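Local coordinates for conserved membrane protein (Chlamydia abortus, PDB 6GZU), which combines deubiquitinating and acetyltransferase activities as a secreted chlamydial effector that induces fragmentation of the Golgi, at residues W18-L21 with E22-H26; S209-L212 with D213-D217; V39-L42 with Y43-S46. One frame throughout, in Å; residues are numbered along the deposited sequence.

Contact 1. Residues W18-L21 with E22-H26; sequences WDHL and EISTH
With chi1 at 62°, Asp19 holds its carboxylate between its own backbone N and carbonyl carbon and offers OD1 to Glu22; Glu22, whose CG stands beside its backbone N (chi1 -79°) and whose chain is extended beyond it, sends OE1 back to Asp19. Two reciprocal hydrogen bonds follow. Glu22 N meets Asp19 OD1 at 3.0 Å, nearly along the C-O axis, and Asp19 N reaches Glu22 OE1 at 3.0 Å, on the lone pair that faces away from OE2. They draw Asp19 OD1 to within 3.1 Å of Glu22 OE1, a closeness of two acceptors that the donated amides and the start of the helix probably ease.

CB of Glu22 lies over one face of the Trp18 indole, 4.1 Å from the centroid of the five-membered ring, a CH-pi contact. Farther along the indole, Trp18 CZ3 meets His26 CB at 3.8 Å, the two rings lying obliquely, while the His26 nitrogens bind Asp213 and Arg29. In the first turn, Leu21 O accepts from both OG1 and N of Thr25, which approach from opposite faces of the carbonyl plane. With Asp19 as N-cap, the exchange with Glu22 is a capping box that opens helix 20-33.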
loop_
_atom_site.group_PDB
_atom_site.type_symbol
_atom_site.label_atom_id
_atom_site.label_comp_id
_atom_site.label_asym_id
_atom_site.label_seq_id
_atom_site.Cartn_x
_atom_site.Cartn_y
_atom_site.Cartn_z
ATOM N N TRP A 18 2.195 3.254 14.604
ATOM C CA TRP A 18 0.919 3.068 13.934
ATOM C C TRP A 18 0.874 1.610 13.490
ATOM O O TRP A 18 1.834 1.121 12.879
ATOM C CB TRP A 18 0.816 4.015 12.729
ATOM C CG TRP A 18 0.345 5.402 13.074
ATOM C CD1 TRP A 18 0.341 5.983 14.311
ATOM C CD2 TRP A 18 -0.192 6.375 12.163
ATOM N NE1 TRP A 18 -0.179 7.267 14.220
ATOM C CE2 TRP A 18 -0.496 7.531 12.909
ATOM C CE3 TRP A 18 -0.415 6.379 10.773
ATOM C CZ2 TRP A 18 -1.043 8.677 12.330
ATOM C CZ3 TRP A 18 -0.960 7.517 10.191
ATOM C CH2 TRP A 18 -1.265 8.658 10.972
ATOM N N ASP A 19 -0.203 0.917 13.859
ATOM C CA ASP A 19 -0.425 -0.491 13.507
ATOM C C ASP A 19 -1.257 -0.516 12.203
ATOM O O ASP A 19 -1.535 0.532 11.611
ATOM C CB ASP A 19 -1.113 -1.273 14.676
ATOM C CG ASP A 19 -2.539 -0.718 15.055
ATOM O OD1 ASP A 19 -3.133 0.080 14.299
ATOM O OD2 ASP A 19 -3.107 -1.073 16.132
ATOM N N HIS A 20 -1.644 -1.701 11.753
ATOM C CA HIS A 20 -2.365 -1.792 10.498
ATOM C C HIS A 20 -3.637 -0.935 10.518
ATOM O O HIS A 20 -3.968 -0.287 9.515
ATOM C CB HIS A 20 -2.731 -3.225 10.203
ATOM C CG HIS A 20 -3.296 -3.426 8.830
ATOM N ND1 HIS A 20 -4.379 -4.237 8.588
ATOM C CD2 HIS A 20 -2.883 -2.973 7.617
ATOM C CE1 HIS A 20 -4.628 -4.262 7.288
ATOM N NE2 HIS A 20 -3.745 -3.486 6.678
ATOM N N LEU A 21 -4.374 -0.932 11.626
ATOM C CA LEU A 21 -5.637 -0.170 11.672
ATOM C C LEU A 21 -5.416 1.349 11.575
ATOM O O LEU A 21 -6.167 2.049 10.879
ATOM C CB LEU A 21 -6.485 -0.530 12.921
ATOM C CG LEU A 21 -6.959 -1.998 12.875
ATOM C CD1 LEU A 21 -7.743 -2.427 14.104
ATOM C CD2 LEU A 21 -7.780 -2.271 11.627
ATOM N N GLU A 22 -4.373 1.849 12.238
ATOM C CA GLU A 22 -4.025 3.279 12.161
ATOM C C GLU A 22 -3.569 3.678 10.769
ATOM O O GLU A 22 -3.983 4.726 10.240
ATOM C CB GLU A 22 -2.965 3.638 13.193
ATOM C CG GLU A 22 -3.593 3.784 14.542
ATOM C CD GLU A 22 -2.724 3.435 15.752
ATOM O OE1 GLU A 22 -1.870 2.527 15.720
ATOM O OE2 GLU A 22 -2.960 4.061 16.792
ATOM N N ILE A 23 -2.771 2.823 10.140
ATOM C CA ILE A 23 -2.365 3.093 8.776
ATOM C C ILE A 23 -3.590 3.079 7.854
ATOM O O ILE A 23 -3.791 3.986 7.046
ATOM C CB ILE A 23 -1.372 2.026 8.290
ATOM C CG1 ILE A 23 -0.039 2.168 9.038
ATOM C CG2 ILE A 23 -1.146 2.167 6.783
ATOM C CD1 ILE A 23 0.858 0.911 8.941
ATOM N N SER A 24 -4.425 2.058 7.989
ATOM C CA SER A 24 -5.613 1.975 7.141
ATOM C C SER A 24 -6.548 3.155 7.364
ATOM O O SER A 24 -7.198 3.588 6.416
ATOM C CB SER A 24 -6.356 0.670 7.406
ATOM O OG SER A 24 -5.596 -0.418 6.916
ATOM N N THR A 25 -6.612 3.666 8.585
ATOM C CA THR A 25 -7.447 4.828 8.872
ATOM C C THR A 25 -6.929 6.002 8.054
ATOM O O THR A 25 -7.733 6.760 7.512
ATOM C CB THR A 25 -7.420 5.153 10.385
ATOM O OG1 THR A 25 -8.066 4.084 11.079
ATOM C CG2 THR A 25 -8.180 6.455 10.756
ATOM N N HIS A 26 -5.604 6.203 8.017
ATOM C CA HIS A 26 -5.074 7.287 7.195
ATOM C C HIS A 26 -5.342 7.106 5.708
ATOM O O HIS A 26 -5.605 8.081 5.003
ATOM C CB HIS A 26 -3.594 7.601 7.485
ATOM C CG HIS A 26 -3.202 8.967 7.022
ATOM N ND1 HIS A 26 -3.745 10.109 7.585
ATOM C CD2 HIS A 26 -2.392 9.375 6.017
ATOM C CE1 HIS A 26 -3.245 11.166 6.965
ATOM N NE2 HIS A 26 -2.440 10.745 5.996
#

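Contact 2. Residues S209-L212 with D213-D217; sequences SLFL and DKYLD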
loop_
_atom_site.group_PDB
_atom_site.type_symbol
_atom_site.label_atom_id
_atom_site.label_comp_id
_atom_site.label_asym_id
_atom_site.label_seq_id
_atom_site.Cartn_x
_atom_site.Cartn_y
_atom_site.Cartn_z
ATOM N N SER A 209 2.619 6.700 5.839
ATOM C CA SER A 209 1.355 7.420 5.709
ATOM C C SER A 209 1.592 8.868 5.275
ATOM O O SER A 209 0.868 9.403 4.405
ATOM C CB SER A 209 0.582 7.369 7.032
ATOM O OG SER A 209 0.241 6.028 7.348
ATOM N N LEU A 210 2.598 9.512 5.878
ATOM C CA LEU A 210 3.000 10.859 5.454
ATOM C C LEU A 210 3.446 10.830 3.987
ATOM O O LEU A 210 3.086 11.716 3.194
ATOM C CB LEU A 210 4.150 11.376 6.346
ATOM C CG LEU A 210 4.796 12.756 6.172
ATOM C CD1 LEU A 210 5.593 13.099 7.455
ATOM C CD2 LEU A 210 5.751 12.807 4.969
ATOM N N PHE A 211 4.238 9.834 3.607
ATOM C CA PHE A 211 4.680 9.763 2.220
ATOM C C PHE A 211 3.493 9.704 1.263
ATOM O O PHE A 211 3.472 10.426 0.242
ATOM C CB PHE A 211 5.632 8.592 1.980
ATOM C CG PHE A 211 6.025 8.456 0.545
ATOM C CD1 PHE A 211 6.916 9.378 -0.022
ATOM C CD2 PHE A 211 5.426 7.488 -0.242
ATOM C CE1 PHE A 211 7.255 9.329 -1.372
ATOM C CE2 PHE A 211 5.760 7.384 -1.598
ATOM C CZ PHE A 211 6.692 8.312 -2.157
ATOM N N LEU A 212 2.551 8.818 1.540
ATOM C CA LEU A 212 1.435 8.675 0.601
ATOM C C LEU A 212 0.657 9.996 0.526
ATOM O O LEU A 212 0.219 10.417 -0.541
ATOM C CB LEU A 212 0.493 7.552 1.021
ATOM C CG LEU A 212 -0.680 7.336 0.042
ATOM C CD1 LEU A 212 -0.163 6.905 -1.340
ATOM C CD2 LEU A 212 -1.568 6.272 0.620
ATOM N N ASP A 213 0.447 10.636 1.674
ATOM C CA ASP A 213 -0.194 11.945 1.762
ATOM C C ASP A 213 0.430 12.931 0.764
ATOM O O ASP A 213 -0.256 13.547 -0.053
ATOM C CB ASP A 213 -0.025 12.445 3.187
ATOM C CG ASP A 213 -1.088 13.378 3.594
ATOM O OD1 ASP A 213 -1.241 14.428 2.940
ATOM O OD2 ASP A 213 -1.771 13.081 4.591
ATOM N N LYS A 214 1.749 13.041 0.800
ATOM C CA LYS A 214 2.439 13.961 -0.075
ATOM C C LYS A 214 2.506 13.487 -1.512
ATOM O O LYS A 214 2.414 14.296 -2.425
ATOM C CB LYS A 214 3.850 14.155 0.465
ATOM C CG LYS A 214 3.888 14.577 1.917
ATOM C CD LYS A 214 4.110 16.024 2.030
ATOM C CE LYS A 214 4.209 16.383 3.498
ATOM N NZ LYS A 214 3.902 17.797 3.788
ATOM N N TYR A 215 2.690 12.187 -1.707
ATOM C CA TYR A 215 2.737 11.594 -3.054
ATOM C C TYR A 215 1.468 11.892 -3.817
ATOM O O TYR A 215 1.524 12.138 -5.033
ATOM C CB TYR A 215 2.972 10.072 -2.974
ATOM C CG TYR A 215 2.878 9.332 -4.280
ATOM C CD1 TYR A 215 1.659 8.858 -4.734
ATOM C CD2 TYR A 215 4.015 9.075 -5.053
ATOM C CE1 TYR A 215 1.561 8.174 -5.936
ATOM C CE2 TYR A 215 3.911 8.414 -6.263
ATOM C CZ TYR A 215 2.679 7.972 -6.702
ATOM O OH TYR A 215 2.544 7.278 -7.890
ATOM N N LEU A 216 0.320 11.817 -3.142
ATOM C CA LEU A 216 -0.952 11.996 -3.842
ATOM C C LEU A 216 -1.152 13.454 -4.305
ATOM O O LEU A 216 -1.933 13.724 -5.238
ATOM C CB LEU A 216 -2.141 11.527 -2.953
ATOM C CG LEU A 216 -2.203 9.990 -2.776
ATOM C CD1 LEU A 216 -3.233 9.625 -1.721
ATOM C CD2 LEU A 216 -2.553 9.275 -4.114
ATOM N N ASP A 217 -0.473 14.400 -3.648
ATOM C CA ASP A 217 -0.462 15.788 -4.130
ATOM C C ASP A 217 0.628 16.065 -5.167
ATOM O O ASP A 217 0.493 16.957 -5.992
ATOM C CB ASP A 217 -0.340 16.774 -2.965
ATOM C CG ASP A 217 -1.637 16.872 -2.153
ATOM O OD1 ASP A 217 -2.729 16.658 -2.719
ATOM O OD2 ASP A 217 -1.564 17.147 -0.956
#
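The Phe211 ring has CB of Tyr215 over one face, 4.1 Å above the plane and displaced toward the rim, and stacks with the ring of Phe150. Beyond that CB the two aromatic rings of Phe211 and Tyr215 are inclined at 41°, meeting as neither a stack nor an edge-to-face pair; CZ of Phe211 comes to 4.0 Å from CD2 of Tyr215. Leu212 CD1 approaches the Tyr215 ring obliquely, at 4.3 Å from CD1 of the tyrosine. The phenol oxygen lies past this apolar zone and is hydrogen-bonded to Glu146 and Asn141, which anchors the far end of the ring.

Successive i to i+4 backbone bonds, from Asp213 N to Ser209 O through Leu216 N to Leu212 O, set this spacing along helix 204-217. In the Ulp1-like catalytic domain to which it belongs, the helix lies between strand 134-141, which receives Phe211, Leu212 and Tyr215, and helices 20-33 and 228-241.

On the side of helix 20-33, CG of Leu212 rests 3.9 Å from CD1 of Leu216, the two branched chains crossing at a slant. Leu210, turned to helix 228-241, touches Lys214 through its CD2 branch, 4.0 Å from the lysine CG; a bend at chi2 (-100°) also brings CE alongside that methyl. Asp213 directs OD2, the oxygen that also meets His26, to a salt bridge with Arg245.

Contact 3. Residues V39-L42 with Y43-S46; sequences VPSL and YTPS
From its CB, 3.8 Å from Thr44 O, the Ser41 side chain runs to a hydroxyl that holds the backbone amides of the turn it begins. OG stands anti to the Ser41 backbone N and beside the carbonyl carbon (chi1 169°), on the side to which the chain returns. There it accepts from two amides in succession. Tyr43 N donates to Ser41 OG at 2.9 Å, with an N-H...O angle of 152°. Thr44 N donates to Ser41 OG at 3.0 Å, somewhat straighter at 162°. CB of Tyr43 also lies close, 3.6 Å from Ser41 OG. The same oxygen is hydrogen-bonded to OD1 of Asp86, presumably giving its own proton to that carboxylate, so three polar partners fix the rotation of the serine.

A side-chain oxygen that accepts from the amide two residues on defines an ST turn, and here Ser41 OG accepts from the following amide, that of Thr44, as well. The turn sharply bends the loop that leaves edge strand 37-38 and leads to helix 51-58, in a region without regular helix or strand.

A water bridges the carbonyls of the turn, donating to Ser41 O at 2.9 Å and to Thr44 O at 2.7 Å. Both its protons are thereby used, and the two limbs of the bend are tied by the water as well as by the hydroxyl. The bonds from Tyr43 and Thr44 carry the contact, for no apolar pair of side chains closes across it.

Leu42 packs on Pro88 and His89, and Tyr43 on Gln85 and Asp86; the Leu42 backbone is also hydrogen-bonded to Asp86. The Ser41 side chain is about 8 Å from that of His80, a zinc ligand.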
loop_
_atom_site.group_PDB
_atom_site.type_symbol
_atom_site.label_atom_id
_atom_site.label_comp_id
_atom_site.label_asym_id
_atom_site.label_seq_id
_atom_site.Cartn_x
_atom_site.Cartn_y
_atom_site.Cartn_z
ATOM N N VAL A 39 -8.086 1.876 -1.611
ATOM C CA VAL A 39 -7.575 1.379 -0.330
ATOM C C VAL A 39 -7.842 -0.125 -0.272
ATOM O O VAL A 39 -8.979 -0.560 -0.468
ATOM C CB VAL A 39 -8.333 2.065 0.779
ATOM C CG1 VAL A 39 -7.860 1.529 2.183
ATOM C CG2 VAL A 39 -8.152 3.598 0.642
ATOM N N PRO A 40 -6.783 -0.927 -0.070
ATOM C CA PRO A 40 -6.911 -2.383 -0.053
ATOM C C PRO A 40 -7.483 -2.909 1.239
ATOM O O PRO A 40 -7.973 -2.147 2.076
ATOM C CB PRO A 40 -5.464 -2.875 -0.249
ATOM C CG PRO A 40 -4.643 -1.821 0.473
ATOM C CD PRO A 40 -5.391 -0.490 0.145
ATOM N N SER A 41 -7.423 -4.216 1.421
ATOM C CA SER A 41 -8.135 -4.858 2.530
ATOM C C SER A 41 -7.844 -4.218 3.874
ATOM O O SER A 41 -6.687 -3.999 4.231
ATOM C CB SER A 41 -7.692 -6.308 2.618
ATOM O OG SER A 41 -8.174 -6.877 3.825
ATOM N N LEU A 42 -8.895 -3.920 4.627
ATOM C CA LEU A 42 -8.744 -3.382 5.986
ATOM C C LEU A 42 -8.459 -4.497 6.986
ATOM O O LEU A 42 -8.197 -4.229 8.171
ATOM C CB LEU A 42 -10.005 -2.632 6.421
ATOM C CG LEU A 42 -10.537 -1.558 5.471
ATOM C CD1 LEU A 42 -11.724 -0.820 6.101
ATOM C CD2 LEU A 42 -9.442 -0.551 5.077
ATOM N N TYR A 43 -8.490 -5.743 6.521
ATOM C CA TYR A 43 -8.376 -6.909 7.396
ATOM C C TYR A 43 -7.006 -7.625 7.330
ATOM O O TYR A 43 -6.482 -8.079 8.360
ATOM C CB TYR A 43 -9.490 -7.889 7.048
ATOM C CG TYR A 43 -9.595 -9.070 7.952
ATOM C CD1 TYR A 43 -9.985 -8.916 9.270
ATOM C CD2 TYR A 43 -9.351 -10.350 7.481
ATOM C CE1 TYR A 43 -10.109 -10.013 10.115
ATOM C CE2 TYR A 43 -9.463 -11.452 8.316
ATOM C CZ TYR A 43 -9.840 -11.272 9.630
ATOM O OH TYR A 43 -9.956 -12.367 10.459
ATOM N N THR A 44 -6.427 -7.739 6.130
ATOM C CA THR A 44 -5.172 -8.478 5.929
ATOM C C THR A 44 -4.133 -7.577 5.270
ATOM O O THR A 44 -4.295 -7.188 4.102
ATOM C CB THR A 44 -5.410 -9.725 5.027
ATOM O OG1 THR A 44 -6.464 -10.532 5.588
ATOM C CG2 THR A 44 -4.131 -10.560 4.875
ATOM N N PRO A 45 -3.035 -7.250 5.981
ATOM C CA PRO A 45 -1.954 -6.500 5.306
ATOM C C PRO A 45 -1.282 -7.391 4.273
ATOM O O PRO A 45 -1.391 -8.618 4.365
ATOM C CB PRO A 45 -0.909 -6.249 6.416
ATOM C CG PRO A 45 -1.604 -6.673 7.709
ATOM C CD PRO A 45 -2.709 -7.610 7.375
ATOM N N SER A 46 -0.587 -6.789 3.318
ATOM C CA SER A 46 0.188 -7.574 2.338
ATOM C C SER A 46 1.588 -7.851 2.879
ATOM O O SER A 46 2.018 -7.226 3.869
ATOM C CB SER A 46 0.331 -6.785 1.038
ATOM O OG SER A 46 -0.976 -6.473 0.505
HETATM O O HOH W 1 -4.308 -4.839 2.836
#

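Overall arrangement
Contact 1 touches both of the others. Its centre is about 14 Å from that of contact 2, and the helices join through His26 NE2 and Asp213 OD2, 2.8 Å apart in a probable hydrogen bond, and through Trp18 CZ3 packed 3.4 Å from Ser209 OG. Toward contact 3, about 10 Å away between centres, His20 CE1 rests 3.6 Å from Pro45 N. Contacts 2 and 3 do not touch; their nearest atoms are about 7 Å apart. Contact 3 is the one toward the zinc ion, which is about 12 Å from the Ser41 side chain. Cys204, which with His134 and Asp151 has the geometry of a catalytic triad, consistent with a CE-clan enzyme, begins the helix of contact 2, and Ile23 of contact 1 lies near that group without touching it.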